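Local coordinates for protein DegQ (Legionella fallonii, PDB 3PV2) that is a self-compartmentizing HtrA-family protease, and probably a chaperone, with a trypsin-like domain and two PDZ domains, that assembles into large twelve-subunit particles, at residues B[30-35]-B[80-85]; B[36-41]-B[101-106]; B[255-260]-B[324-329]; B[260-265]-B[287-292]; B[364-369]-B[433-438]. One frame throughout, in Å; residues are numbered along the deposited sequence.

Interactions 1 and 2 share strand 32-40 of the first protease barrel: 80-85 flanks it on one side, 101-106 on the other, and Val35 CG1 packs 3.8 Å from Ile104 CG2 between them. Interaction 1 is buried, with a backbone ladder and aliphatic side chains, whereas interaction 2 runs out toward solvent and gains a polar fringe. Interactions 3 and 4 share Met260 in the first PDZ domain; the former is a surface contact between a loop and a helix end with the loop after it, without direct cross-segment hydrogen bonds, the latter a regular strand pair. Interaction 5, in the second PDZ domain, is buried aromatic packing. Although interactions 4 and 5 do not touch within a chain, Ser287 and Gln438 bond between subunits.

Interaction 1 (B[30-35]-B[80-85]); sequences PAIVNV and SGVIID
Val33 and Gly81 form the antiparallel hydrogen-bonded pair at the middle of this contact, exchanging two backbone bonds, of which Val33 N to Gly81 O is nearly straight (2.9 Å, 175°). A third bond, from Ile83 N to Ala31 O at 2.8 Å, carries the ladder on to the short 3-10 turn that precedes strand 32-40. Ile83 can be followed outward from there. Its CB lies 3.7 Å from Ala31 O, and CG1 keeps the same carbonyl as a neighbour. CG1 stands anti to the carbonyl carbon (chi1 -70°), and from it CD1 reaches Val33 CG1 at 3.9 Å and also meets Pro30 O. Ile83 and Val33 cross at about a right angle, branched aliphatic side chains suited to a buried place. Val33 CG2 meanwhile presses on the main chain of Gly81, 3.6 Å from Gly81 C, and Val35 CG2 also comes close to this residue; glycine suits a place where two valine methyls lie on the backbone. On the other face Ile32 CD1 and Val82 CG1 sit side by side, while the Ser80 hydroxyl bonds to Gly203 and Asn159. Such neighbouring antiparallel strands belong to the N-terminal six-stranded barrel of the chymotrypsin-like protease fold.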
# COMPACT_ATOMS: atom_id res chain seq x y z
N PRO B 30 -35.16 -13.37 -42.75
CA PRO B 30 -36.35 -12.79 -42.11
C PRO B 30 -36.84 -13.51 -40.84
O PRO B 30 -37.70 -12.98 -40.14
CB PRO B 30 -37.40 -12.81 -43.19
CG PRO B 30 -36.64 -13.00 -44.51
CD PRO B 30 -35.36 -13.68 -44.18
N ALA B 31 -36.30 -14.68 -40.53
CA ALA B 31 -36.77 -15.43 -39.37
C ALA B 31 -36.04 -14.98 -38.11
O ALA B 31 -36.47 -15.29 -37.01
CB ALA B 31 -36.60 -16.91 -39.60
N ILE B 32 -34.91 -14.28 -38.28
CA ILE B 32 -34.00 -13.95 -37.19
C ILE B 32 -34.28 -12.52 -36.73
O ILE B 32 -34.25 -11.60 -37.54
CB ILE B 32 -32.59 -13.94 -37.65
CG1 ILE B 32 -32.27 -15.22 -38.46
CG2 ILE B 32 -31.60 -13.82 -36.43
CD1 ILE B 32 -32.61 -16.51 -37.77
N VAL B 33 -34.57 -12.34 -35.45
CA VAL B 33 -35.03 -11.07 -34.95
C VAL B 33 -34.08 -10.59 -33.89
O VAL B 33 -33.29 -11.38 -33.31
CB VAL B 33 -36.34 -11.19 -34.25
CG1 VAL B 33 -37.42 -11.85 -35.14
CG2 VAL B 33 -36.15 -11.92 -32.94
N ASN B 34 -34.17 -9.30 -33.61
CA ASN B 34 -33.46 -8.72 -32.48
C ASN B 34 -34.45 -8.68 -31.32
O ASN B 34 -35.60 -8.44 -31.51
CB ASN B 34 -32.98 -7.32 -32.88
CG ASN B 34 -32.29 -6.59 -31.74
OD1 ASN B 34 -31.06 -6.68 -31.56
ND2 ASN B 34 -33.07 -5.88 -30.96
N VAL B 35 -33.97 -8.99 -30.13
CA VAL B 35 -34.72 -8.98 -28.91
C VAL B 35 -34.03 -8.03 -27.97
O VAL B 35 -32.87 -8.27 -27.62
CB VAL B 35 -34.68 -10.36 -28.21
CG1 VAL B 35 -35.37 -10.28 -26.88
CG2 VAL B 35 -35.33 -11.42 -29.03
N SER B 80 -30.67 -12.09 -29.69
CA SER B 80 -31.37 -12.42 -30.88
C SER B 80 -32.43 -13.45 -30.60
O SER B 80 -32.58 -13.98 -29.48
CB SER B 80 -30.42 -12.95 -31.89
OG SER B 80 -29.37 -12.01 -32.19
N GLY B 81 -33.20 -13.77 -31.61
CA GLY B 81 -34.29 -14.72 -31.39
C GLY B 81 -34.65 -15.23 -32.76
O GLY B 81 -34.22 -14.66 -33.76
N VAL B 82 -35.44 -16.29 -32.82
CA VAL B 82 -35.75 -16.96 -34.09
C VAL B 82 -37.22 -17.24 -34.14
O VAL B 82 -37.76 -17.80 -33.19
CB VAL B 82 -35.10 -18.30 -34.15
CG1 VAL B 82 -35.30 -18.85 -35.59
CG2 VAL B 82 -33.62 -18.20 -33.82
N ILE B 83 -37.86 -16.91 -35.26
CA ILE B 83 -39.29 -17.14 -35.39
C ILE B 83 -39.45 -18.57 -35.79
O ILE B 83 -39.00 -18.96 -36.86
CB ILE B 83 -39.96 -16.25 -36.49
CG1 ILE B 83 -39.99 -14.78 -36.02
CG2 ILE B 83 -41.42 -16.67 -36.72
CD1 ILE B 83 -40.08 -13.78 -37.18
N ILE B 84 -40.06 -19.37 -34.92
CA ILE B 84 -40.24 -20.78 -35.21
C ILE B 84 -41.71 -21.11 -35.58
O ILE B 84 -41.97 -22.20 -36.12
CB ILE B 84 -39.78 -21.71 -34.08
CG1 ILE B 84 -40.61 -21.49 -32.82
CG2 ILE B 84 -38.26 -21.59 -33.83
CD1 ILE B 84 -40.45 -22.61 -31.86
N ASP B 85 -42.64 -20.20 -35.29
CA ASP B 85 -44.00 -20.32 -35.85
C ASP B 85 -44.51 -18.96 -36.36
O ASP B 85 -44.90 -18.11 -35.56
CB ASP B 85 -44.98 -20.89 -34.82
CG ASP B 85 -46.37 -21.10 -35.38
OD1 ASP B 85 -46.71 -20.56 -36.46
OD2 ASP B 85 -47.14 -21.81 -34.71

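Interaction 2 (B[36-41]-B[101-106]); sequences AVQGYL and ASLITV
Ala36 pairs with Thr105 and Gln38 with Leu103 along two strands that run antiparallel, their axes 168° apart and 4.8 Å at closest approach. Both are hydrogen-bonded pairs; Thr105 N gives a nearly straight bond to Ala36 O (2.8 Å, 174°). At the second pair the ladder forms a classic beta bulge: Ser102 and Leu103 both stand opposite Gln38, whose carbonyl O accepts from Ser102 N at 2.9 Å and more loosely from Leu103 N at 3.2 Å. This strand pair joins the first and last strands in the sheet order 32-40 to 101-107, and thereby closes the N-terminal barrel of the trypsin-like domain. On its buried face Val37 and Ile104 lie side by side, their CG2 methyls 4.1 Å apart. Val37 CG1, anti to the backbone N (chi1 180°), lies beside the short side chain of Ala101, with CG1 and Ala101 CB modelled tightly at 3.3 Å. The other face is more polar. Gln38 bends at chi2, and its OE1 lies 3.9 Å from Leu103 CD2. Glu395 of a second subunit packs on both residues, and Arg401 of that subunit on Thr105. Near the exposed end, Tyr40 N donates to a water 3.0 Å away.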
# COMPACT_ATOMS: atom_id res chain seq x y z
N ALA B 36 -34.74 -6.97 -27.58
CA ALA B 36 -34.24 -5.93 -26.70
C ALA B 36 -35.07 -5.96 -25.43
O ALA B 36 -36.30 -5.95 -25.52
CB ALA B 36 -34.38 -4.52 -27.41
N VAL B 37 -34.39 -5.98 -24.28
CA VAL B 37 -35.03 -6.04 -22.95
C VAL B 37 -34.57 -4.88 -22.10
O VAL B 37 -33.40 -4.48 -22.18
CB VAL B 37 -34.65 -7.34 -22.19
CG1 VAL B 37 -35.30 -7.42 -20.80
CG2 VAL B 37 -35.03 -8.55 -23.03
N GLN B 38 -35.50 -4.35 -21.32
CA GLN B 38 -35.29 -3.30 -20.33
C GLN B 38 -35.75 -3.89 -19.01
O GLN B 38 -36.79 -4.54 -18.97
CB GLN B 38 -36.22 -2.08 -20.60
CG GLN B 38 -35.77 -1.12 -21.71
CD GLN B 38 -35.57 -1.80 -23.09
OE1 GLN B 38 -36.47 -2.50 -23.61
NE2 GLN B 38 -34.40 -1.59 -23.68
N GLY B 39 -35.06 -3.63 -17.92
CA GLY B 39 -35.58 -4.15 -16.68
C GLY B 39 -34.90 -3.62 -15.45
O GLY B 39 -34.05 -2.76 -15.54
N TYR B 40 -35.34 -4.15 -14.31
CA TYR B 40 -34.67 -3.94 -13.03
C TYR B 40 -34.27 -5.30 -12.45
O TYR B 40 -35.04 -6.26 -12.51
CB TYR B 40 -35.55 -3.18 -12.04
CG TYR B 40 -35.87 -1.76 -12.46
CD1 TYR B 40 -36.68 -1.51 -13.57
CD2 TYR B 40 -35.38 -0.66 -11.75
CE1 TYR B 40 -36.98 -0.23 -13.98
CE2 TYR B 40 -35.68 0.64 -12.15
CZ TYR B 40 -36.48 0.85 -13.27
OH TYR B 40 -36.80 2.11 -13.70
N LEU B 41 -33.06 -5.35 -11.90
CA LEU B 41 -32.55 -6.55 -11.22
C LEU B 41 -32.61 -6.40 -9.69
O LEU B 41 -32.55 -5.28 -9.17
CB LEU B 41 -31.13 -6.89 -11.71
CG LEU B 41 -30.05 -5.81 -11.84
CD1 LEU B 41 -29.29 -5.62 -10.52
CD2 LEU B 41 -29.08 -6.16 -12.97
N ALA B 101 -37.07 -9.21 -17.18
CA ALA B 101 -37.51 -8.20 -18.10
C ALA B 101 -38.69 -7.49 -17.48
O ALA B 101 -39.52 -8.12 -16.88
CB ALA B 101 -37.91 -8.82 -19.41
N SER B 102 -38.73 -6.17 -17.60
CA SER B 102 -39.99 -5.42 -17.47
C SER B 102 -40.64 -5.24 -18.83
O SER B 102 -41.87 -5.26 -18.98
CB SER B 102 -39.73 -4.06 -16.84
OG SER B 102 -39.09 -4.23 -15.59
N LEU B 103 -39.79 -5.14 -19.83
CA LEU B 103 -40.18 -4.88 -21.19
C LEU B 103 -39.31 -5.68 -22.20
O LEU B 103 -38.11 -5.79 -22.03
CB LEU B 103 -39.95 -3.40 -21.38
CG LEU B 103 -40.93 -2.57 -22.13
CD1 LEU B 103 -41.11 -1.24 -21.36
CD2 LEU B 103 -40.35 -2.38 -23.53
N ILE B 104 -39.95 -6.19 -23.24
CA ILE B 104 -39.30 -6.89 -24.31
C ILE B 104 -39.85 -6.49 -25.66
O ILE B 104 -41.03 -6.71 -25.97
CB ILE B 104 -39.50 -8.41 -24.23
CG1 ILE B 104 -39.35 -8.92 -22.78
CG2 ILE B 104 -38.51 -9.10 -25.14
CD1 ILE B 104 -39.78 -10.33 -22.59
N THR B 105 -38.95 -5.98 -26.49
CA THR B 105 -39.30 -5.46 -27.78
C THR B 105 -38.54 -6.23 -28.86
O THR B 105 -37.30 -6.39 -28.83
CB THR B 105 -39.03 -3.93 -27.83
OG1 THR B 105 -39.63 -3.32 -26.70
CG2 THR B 105 -39.60 -3.31 -29.05
N VAL B 106 -39.31 -6.73 -29.83
CA VAL B 106 -38.74 -7.49 -30.91
C VAL B 106 -38.66 -6.64 -32.16
O VAL B 106 -39.63 -6.00 -32.50
CB VAL B 106 -39.59 -8.76 -31.12
CG1 VAL B 106 -39.31 -9.39 -32.45
CG2 VAL B 106 -39.31 -9.75 -29.96
O HOH W 1 -37.70 -5.96 -14.37

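Interaction 3 (B[255-260]-B[324-329]); sequences IHRGLM and ISLLRV
Arg257 turns CG anti to its carbonyl carbon (chi1 -74°), setting Arg257 CG 3.3 Å from Ser325 O. His256 instead holds CG anti to the backbone N (chi1 -175°), and its ring meets Val329 edge-on, His256 CD2 to Val329 CG2 at 3.6 Å. Beyond CG the arginine chain is extended to NE and lies alongside Leu326, whose CD2 is 4.1 Å from Arg257 NH2. Ile255 CG2 lies over one face of the guanidinium, toward its rim, and also touches Leu326 CD2 at 4.0 Å. A long side chain with an apolar stem suits this spot, since its charged end bridges to Glu124 and Asp122 in the protease domain, while His256 NE2 bonds to Asp352. Val329 CG2 reaches on to Gly258 CA, 3.8 Å away, where glycine lets the methyl come close to the main chain. No direct hydrogen bond crosses the contact; Gly258 N donates to a water lying between the segments. At the buried end Met260 CB meets Ile324 CG2 at 4.0 Å, the two side chains crossing at about a right angle. The arrangement ties the loop before strand 262-266 to the end of helix 318-325, consistent with the carboxylate-binding loop and groove helix of a PDZ domain.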
# COMPACT_ATOMS: atom_id res chain seq x y z
N ILE B 255 -41.91 -25.82 -17.75
CA ILE B 255 -41.61 -27.22 -17.73
C ILE B 255 -41.71 -27.65 -16.26
O ILE B 255 -41.02 -27.09 -15.41
CB ILE B 255 -40.13 -27.54 -18.20
CG1 ILE B 255 -39.82 -26.93 -19.58
CG2 ILE B 255 -39.86 -29.04 -18.16
CD1 ILE B 255 -40.87 -27.16 -20.58
N HIS B 256 -42.58 -28.60 -15.94
CA HIS B 256 -42.61 -29.14 -14.59
C HIS B 256 -41.97 -30.52 -14.63
O HIS B 256 -42.61 -31.49 -14.98
CB HIS B 256 -44.02 -29.20 -14.05
CG HIS B 256 -44.07 -29.63 -12.62
ND1 HIS B 256 -44.21 -28.74 -11.57
CD2 HIS B 256 -43.97 -30.86 -12.06
CE1 HIS B 256 -44.20 -29.41 -10.43
NE2 HIS B 256 -44.06 -30.69 -10.70
N ARG B 257 -40.69 -30.58 -14.29
CA ARG B 257 -39.94 -31.82 -14.32
C ARG B 257 -40.33 -32.78 -13.20
O ARG B 257 -40.52 -32.36 -12.05
CB ARG B 257 -38.46 -31.52 -14.18
CG ARG B 257 -37.87 -30.95 -15.41
CD ARG B 257 -36.47 -30.48 -15.16
NE ARG B 257 -35.90 -30.02 -16.41
CZ ARG B 257 -36.08 -28.83 -16.96
NH1 ARG B 257 -36.81 -27.91 -16.36
NH2 ARG B 257 -35.51 -28.55 -18.13
N GLY B 258 -40.45 -34.05 -13.56
CA GLY B 258 -40.82 -35.07 -12.60
C GLY B 258 -39.66 -36.03 -12.42
O GLY B 258 -38.55 -35.80 -12.89
N LEU B 259 -39.98 -37.14 -11.81
CA LEU B 259 -38.99 -38.07 -11.35
C LEU B 259 -39.18 -39.41 -12.02
O LEU B 259 -40.30 -39.90 -12.17
CB LEU B 259 -39.16 -38.25 -9.87
CG LEU B 259 -38.22 -39.27 -9.28
CD1 LEU B 259 -36.81 -38.87 -9.73
CD2 LEU B 259 -38.34 -39.35 -7.78
N MET B 260 -38.06 -40.01 -12.40
CA MET B 260 -38.03 -41.41 -12.82
C MET B 260 -37.11 -42.28 -11.94
O MET B 260 -37.45 -43.40 -11.64
CB MET B 260 -37.64 -41.47 -14.26
CG MET B 260 -37.52 -42.90 -14.77
SD MET B 260 -39.15 -43.59 -14.95
CE MET B 260 -39.81 -42.43 -16.18
N ILE B 324 -36.74 -37.98 -21.07
CA ILE B 324 -37.56 -38.21 -19.87
C ILE B 324 -37.85 -36.93 -19.08
O ILE B 324 -38.97 -36.71 -18.62
CB ILE B 324 -36.88 -39.19 -18.89
CG1 ILE B 324 -37.05 -40.64 -19.34
CG2 ILE B 324 -37.49 -39.08 -17.51
CD1 ILE B 324 -36.22 -41.60 -18.49
N SER B 325 -36.81 -36.12 -18.95
CA SER B 325 -36.86 -34.86 -18.24
C SER B 325 -38.08 -34.05 -18.53
O SER B 325 -38.55 -33.34 -17.65
CB SER B 325 -35.66 -33.97 -18.60
OG SER B 325 -35.95 -33.29 -19.80
N LEU B 326 -38.61 -34.13 -19.73
CA LEU B 326 -39.69 -33.26 -20.12
C LEU B 326 -41.02 -33.99 -20.25
O LEU B 326 -42.01 -33.43 -20.77
CB LEU B 326 -39.36 -32.57 -21.45
CG LEU B 326 -37.95 -32.02 -21.74
CD1 LEU B 326 -37.93 -31.62 -23.18
CD2 LEU B 326 -37.53 -30.84 -20.85
N LEU B 327 -41.07 -35.25 -19.82
CA LEU B 327 -42.38 -35.89 -19.71
C LEU B 327 -43.09 -35.29 -18.51
O LEU B 327 -42.49 -34.80 -17.57
CB LEU B 327 -42.25 -37.41 -19.54
CG LEU B 327 -41.90 -38.27 -20.76
CD1 LEU B 327 -41.36 -37.45 -21.91
CD2 LEU B 327 -40.95 -39.34 -20.33
N ARG B 328 -44.40 -35.39 -18.56
CA ARG B 328 -45.23 -34.79 -17.55
C ARG B 328 -45.47 -35.72 -16.37
O ARG B 328 -45.77 -36.90 -16.56
CB ARG B 328 -46.58 -34.41 -18.18
CG ARG B 328 -46.51 -33.10 -18.99
CD ARG B 328 -47.29 -32.05 -18.26
NE ARG B 328 -46.54 -30.83 -18.07
CZ ARG B 328 -46.89 -29.91 -17.18
NH1 ARG B 328 -47.97 -30.09 -16.43
NH2 ARG B 328 -46.16 -28.82 -17.05
N VAL B 329 -45.41 -35.16 -15.17
CA VAL B 329 -45.81 -35.89 -13.99
C VAL B 329 -47.12 -36.54 -14.35
O VAL B 329 -47.93 -35.93 -14.99
CB VAL B 329 -45.98 -34.96 -12.75
CG1 VAL B 329 -46.74 -35.69 -11.59
CG2 VAL B 329 -44.60 -34.41 -12.29
O HOH W 2 -40.46 -35.05 -16.28

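Interaction 4 (B[260-265]-B[287-292])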
# COMPACT_ATOMS: atom_id res chain seq x y z
N MET B 260 -38.06 -40.01 -12.40
CA MET B 260 -38.03 -41.41 -12.82
C MET B 260 -37.11 -42.28 -11.94
O MET B 260 -37.45 -43.40 -11.64
CB MET B 260 -37.64 -41.47 -14.26
CG MET B 260 -37.52 -42.90 -14.77
SD MET B 260 -39.15 -43.59 -14.95
CE MET B 260 -39.81 -42.43 -16.18
N GLY B 261 -36.00 -41.77 -11.45
CA GLY B 261 -35.20 -42.50 -10.44
C GLY B 261 -34.11 -43.47 -10.97
O GLY B 261 -33.76 -44.45 -10.30
N ILE B 262 -33.54 -43.17 -12.13
CA ILE B 262 -32.41 -43.96 -12.67
C ILE B 262 -31.26 -43.15 -13.25
O ILE B 262 -31.49 -42.22 -14.02
CB ILE B 262 -32.85 -44.77 -13.84
CG1 ILE B 262 -33.22 -43.81 -14.98
CG2 ILE B 262 -34.04 -45.61 -13.45
CD1 ILE B 262 -33.13 -44.42 -16.31
N PHE B 263 -30.03 -43.58 -12.97
CA PHE B 263 -28.90 -42.97 -13.56
C PHE B 263 -28.48 -43.80 -14.75
O PHE B 263 -28.49 -45.04 -14.69
CB PHE B 263 -27.78 -42.98 -12.53
CG PHE B 263 -27.87 -41.90 -11.47
CD1 PHE B 263 -29.00 -41.79 -10.65
CD2 PHE B 263 -26.75 -41.07 -11.22
CE1 PHE B 263 -29.05 -40.81 -9.61
CE2 PHE B 263 -26.78 -40.09 -10.20
CZ PHE B 263 -27.92 -39.96 -9.39
N VAL B 264 -28.03 -43.14 -15.81
CA VAL B 264 -27.50 -43.82 -16.93
C VAL B 264 -26.04 -43.36 -17.18
O VAL B 264 -25.60 -42.37 -16.62
CB VAL B 264 -28.34 -43.65 -18.15
CG1 VAL B 264 -29.68 -44.39 -17.98
CG2 VAL B 264 -28.48 -42.17 -18.50
N GLN B 265 -25.28 -44.14 -17.92
CA GLN B 265 -23.98 -43.75 -18.35
C GLN B 265 -23.86 -44.19 -19.82
O GLN B 265 -24.62 -45.03 -20.28
CB GLN B 265 -22.91 -44.40 -17.54
CG GLN B 265 -22.59 -45.83 -17.81
CD GLN B 265 -21.62 -46.41 -16.76
OE1 GLN B 265 -22.12 -46.85 -15.77
NE2 GLN B 265 -20.28 -46.36 -16.95
N SER B 287 -26.90 -47.48 -14.65
CA SER B 287 -25.91 -47.76 -13.56
C SER B 287 -26.48 -47.84 -12.17
O SER B 287 -25.81 -48.27 -11.25
CB SER B 287 -24.84 -46.68 -13.54
OG SER B 287 -25.38 -45.37 -13.56
N GLN B 288 -27.70 -47.37 -12.00
CA GLN B 288 -28.38 -47.49 -10.72
C GLN B 288 -29.85 -47.25 -10.88
O GLN B 288 -30.21 -46.48 -11.68
CB GLN B 288 -27.78 -46.50 -9.73
CG GLN B 288 -28.63 -45.56 -8.98
CD GLN B 288 -27.84 -44.59 -8.04
OE1 GLN B 288 -28.46 -43.71 -7.46
NE2 GLN B 288 -26.53 -44.77 -7.87
N VAL B 289 -30.65 -47.95 -10.08
CA VAL B 289 -32.09 -47.75 -9.95
C VAL B 289 -32.42 -47.53 -8.46
O VAL B 289 -32.14 -48.40 -7.65
CB VAL B 289 -32.78 -49.05 -10.43
CG1 VAL B 289 -34.32 -48.90 -10.38
CG2 VAL B 289 -32.34 -49.40 -11.87
N ASN B 290 -33.02 -46.40 -8.05
CA ASN B 290 -33.08 -46.13 -6.61
C ASN B 290 -34.27 -46.86 -6.08
O ASN B 290 -35.28 -46.94 -6.75
CB ASN B 290 -33.26 -44.65 -6.28
CG ASN B 290 -32.09 -43.74 -6.72
OD1 ASN B 290 -32.34 -42.57 -7.03
ND2 ASN B 290 -30.86 -44.24 -6.70
N PRO B 291 -34.18 -47.35 -4.87
CA PRO B 291 -35.32 -47.97 -4.22
C PRO B 291 -36.53 -47.06 -4.15
O PRO B 291 -36.38 -45.84 -4.00
CB PRO B 291 -34.79 -48.35 -2.82
CG PRO B 291 -33.55 -47.55 -2.63
CD PRO B 291 -32.99 -47.40 -4.02
N ASN B 292 -37.68 -47.66 -4.40
CA ASN B 292 -38.96 -47.03 -4.31
C ASN B 292 -39.18 -45.94 -5.34
O ASN B 292 -40.06 -45.09 -5.13
CB ASN B 292 -39.17 -46.41 -2.93
CG ASN B 292 -38.99 -47.45 -1.79
OD1 ASN B 292 -39.75 -48.42 -1.70
ND2 ASN B 292 -37.98 -47.24 -0.93
O HOH W 3 -24.87 -42.34 -13.76
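Phe263 and Gln288 project side by side from neighbouring strands, ring and amide planes 33° apart. Gln288 CD stands 4.0 Å above one face of the ring, shifted toward the rim, and OE1 lies 3.7 Å from Phe263 CE1. The chain beyond CG of Gln288 is extended, and its OE1 receives a short bond of 2.6 Å from Asn290 ND2, with OE1 close to the amide plane of Asn290. A glutamine suits the place because its flat end can cover an aromatic ring and still use its polar atoms. In the backbone, Phe263 N donates to Gln288 O at 3.2 Å, and Ser287 N donates to Phe263 O at 2.9 Å. Strands 262-266 and 284-289 are adjacent in the antiparallel sheet of the first PDZ domain, and Ile262 and Val289 turn their side chains to the opposite face, where Ile262 meets Ala295 and Ile306. Where strand 262-266 begins, Gly261 O accepts from Asn290 N at 3.1 Å; positive phi (90°) with psi 30° suits glycine there. Ser287 CB lies 3.5 Å from Gln265 OE1, which itself accepts a bond from Tyr447 N of a third subunit. Gln438 of that subunit bonds to Ser287 O, while its Gly444 packs on Phe263.

Interaction 5 (B[364-369]-B[433-438])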
# COMPACT_ATOMS: atom_id res chain seq x y z
N ASN B 364 -40.70 -43.81 6.37
CA ASN B 364 -39.53 -43.98 7.25
C ASN B 364 -39.40 -42.70 8.10
O ASN B 364 -38.50 -41.89 7.94
CB ASN B 364 -38.31 -44.24 6.38
CG ASN B 364 -37.09 -44.67 7.20
OD1 ASN B 364 -37.17 -44.89 8.42
ND2 ASN B 364 -35.94 -44.78 6.52
N PRO B 365 -40.41 -42.45 8.94
CA PRO B 365 -40.55 -41.07 9.44
C PRO B 365 -39.45 -40.67 10.41
O PRO B 365 -39.14 -39.46 10.52
CB PRO B 365 -41.88 -41.05 10.11
CG PRO B 365 -42.18 -42.50 10.47
CD PRO B 365 -41.30 -43.40 9.62
N PHE B 366 -38.78 -41.60 11.03
CA PHE B 366 -37.74 -41.13 11.93
C PHE B 366 -36.38 -41.18 11.36
O PHE B 366 -35.54 -40.34 11.77
CB PHE B 366 -37.80 -41.94 13.19
CG PHE B 366 -39.18 -41.96 13.83
CD1 PHE B 366 -39.76 -43.16 14.13
CD2 PHE B 366 -39.87 -40.80 14.02
CE1 PHE B 366 -41.00 -43.23 14.69
CE2 PHE B 366 -41.18 -40.83 14.58
CZ PHE B 366 -41.75 -42.07 14.93
N LEU B 367 -36.08 -42.20 10.58
CA LEU B 367 -34.68 -42.46 10.13
C LEU B 367 -34.46 -41.97 8.71
O LEU B 367 -33.33 -42.12 8.18
CB LEU B 367 -34.43 -43.97 10.16
CG LEU B 367 -34.60 -44.59 11.60
CD1 LEU B 367 -34.15 -46.07 11.56
CD2 LEU B 367 -33.84 -43.78 12.71
N TYR B 368 -35.52 -41.44 8.07
CA TYR B 368 -35.38 -40.84 6.74
C TYR B 368 -34.17 -39.87 6.66
O TYR B 368 -34.02 -38.98 7.48
CB TYR B 368 -36.67 -40.09 6.31
CG TYR B 368 -36.43 -39.23 5.09
CD1 TYR B 368 -36.50 -39.79 3.80
CD2 TYR B 368 -36.08 -37.88 5.22
CE1 TYR B 368 -36.23 -39.03 2.65
CE2 TYR B 368 -35.76 -37.11 4.07
CZ TYR B 368 -35.85 -37.69 2.79
OH TYR B 368 -35.57 -36.90 1.67
N GLY B 369 -33.31 -40.04 5.64
CA GLY B 369 -32.22 -39.10 5.37
C GLY B 369 -30.99 -39.36 6.20
O GLY B 369 -30.04 -38.57 6.12
N LYS B 433 -45.72 -41.78 16.87
CA LYS B 433 -45.62 -40.35 17.15
C LYS B 433 -44.15 -39.83 17.26
O LYS B 433 -43.83 -38.78 16.80
CB LYS B 433 -46.32 -40.04 18.45
CG LYS B 433 -46.10 -38.61 18.94
CD LYS B 433 -47.17 -38.13 20.00
CE LYS B 433 -47.82 -36.77 19.60
NZ LYS B 433 -48.68 -36.86 18.37
N GLU B 434 -43.28 -40.58 17.88
CA GLU B 434 -41.97 -40.05 18.14
C GLU B 434 -41.01 -41.15 18.40
O GLU B 434 -41.42 -42.31 18.69
CB GLU B 434 -42.06 -39.22 19.37
CG GLU B 434 -42.49 -40.13 20.46
CD GLU B 434 -43.15 -39.41 21.63
OE1 GLU B 434 -43.55 -38.22 21.49
OE2 GLU B 434 -43.26 -40.08 22.65
N LEU B 435 -39.74 -40.84 18.26
CA LEU B 435 -38.69 -41.73 18.61
C LEU B 435 -37.74 -41.00 19.52
O LEU B 435 -37.16 -39.98 19.17
CB LEU B 435 -37.94 -42.20 17.35
CG LEU B 435 -36.67 -43.06 17.55
CD1 LEU B 435 -36.92 -44.40 18.19
CD2 LEU B 435 -35.89 -43.35 16.22
N LEU B 436 -37.52 -41.59 20.70
CA LEU B 436 -36.60 -41.05 21.66
C LEU B 436 -35.24 -41.66 21.44
O LEU B 436 -35.10 -42.88 21.48
CB LEU B 436 -37.09 -41.35 23.07
CG LEU B 436 -36.13 -40.88 24.15
CD1 LEU B 436 -36.25 -39.40 24.23
CD2 LEU B 436 -36.47 -41.60 25.51
N VAL B 437 -34.23 -40.85 21.10
CA VAL B 437 -32.86 -41.40 20.86
C VAL B 437 -31.91 -40.78 21.88
O VAL B 437 -32.08 -39.63 22.35
CB VAL B 437 -32.35 -41.15 19.48
CG1 VAL B 437 -33.39 -41.59 18.48
CG2 VAL B 437 -32.20 -39.69 19.26
N GLN B 438 -31.05 -41.62 22.43
CA GLN B 438 -29.97 -41.13 23.22
C GLN B 438 -28.72 -41.13 22.37
O GLN B 438 -28.32 -42.17 21.85
CB GLN B 438 -29.73 -42.06 24.43
CG GLN B 438 -28.65 -41.57 25.34
CD GLN B 438 -28.43 -42.51 26.51
OE1 GLN B 438 -28.90 -43.64 26.48
NE2 GLN B 438 -27.59 -42.09 27.49
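Phe366 receives Leu435 over one face of its ring in a CH-pi contact. Leu435 CB stands 3.9 Å from the ring centroid, only 18° off the normal, and nearer to CG than to the far rim. Pro365 CG covers the opposite face above the ring centre, so the phenyl ring lies between two aliphatic groups, as suits a flat side chain. The same ring also meets backbone: Phe366 CZ is 3.6 Å from Glu434 N, and Lys433 O lies at the ring edge, 4.0 Å from CE2. Purely aliphatic contact comes next. Leu435 holds CG anti to its backbone N (chi1 174°), and beyond CG its CD2 touches both Phe366 CB at 3.8 Å and Leu367 CD2 at 4.1 Å, the two leucines crossing at about a right angle. Branched leucines suit this buried corner by meeting several neighbours at once. No hydrogen bond crosses between the two segments; within the loop Tyr368 N donates to Asn364 O. In the second PDZ domain the loop between helix 353-362 and strand 370-378 thus rests on the start of strand 435-441, which pairs with strand 444-450, while Leu367 and Leu435 both pack on Ala428 of helix 421-428.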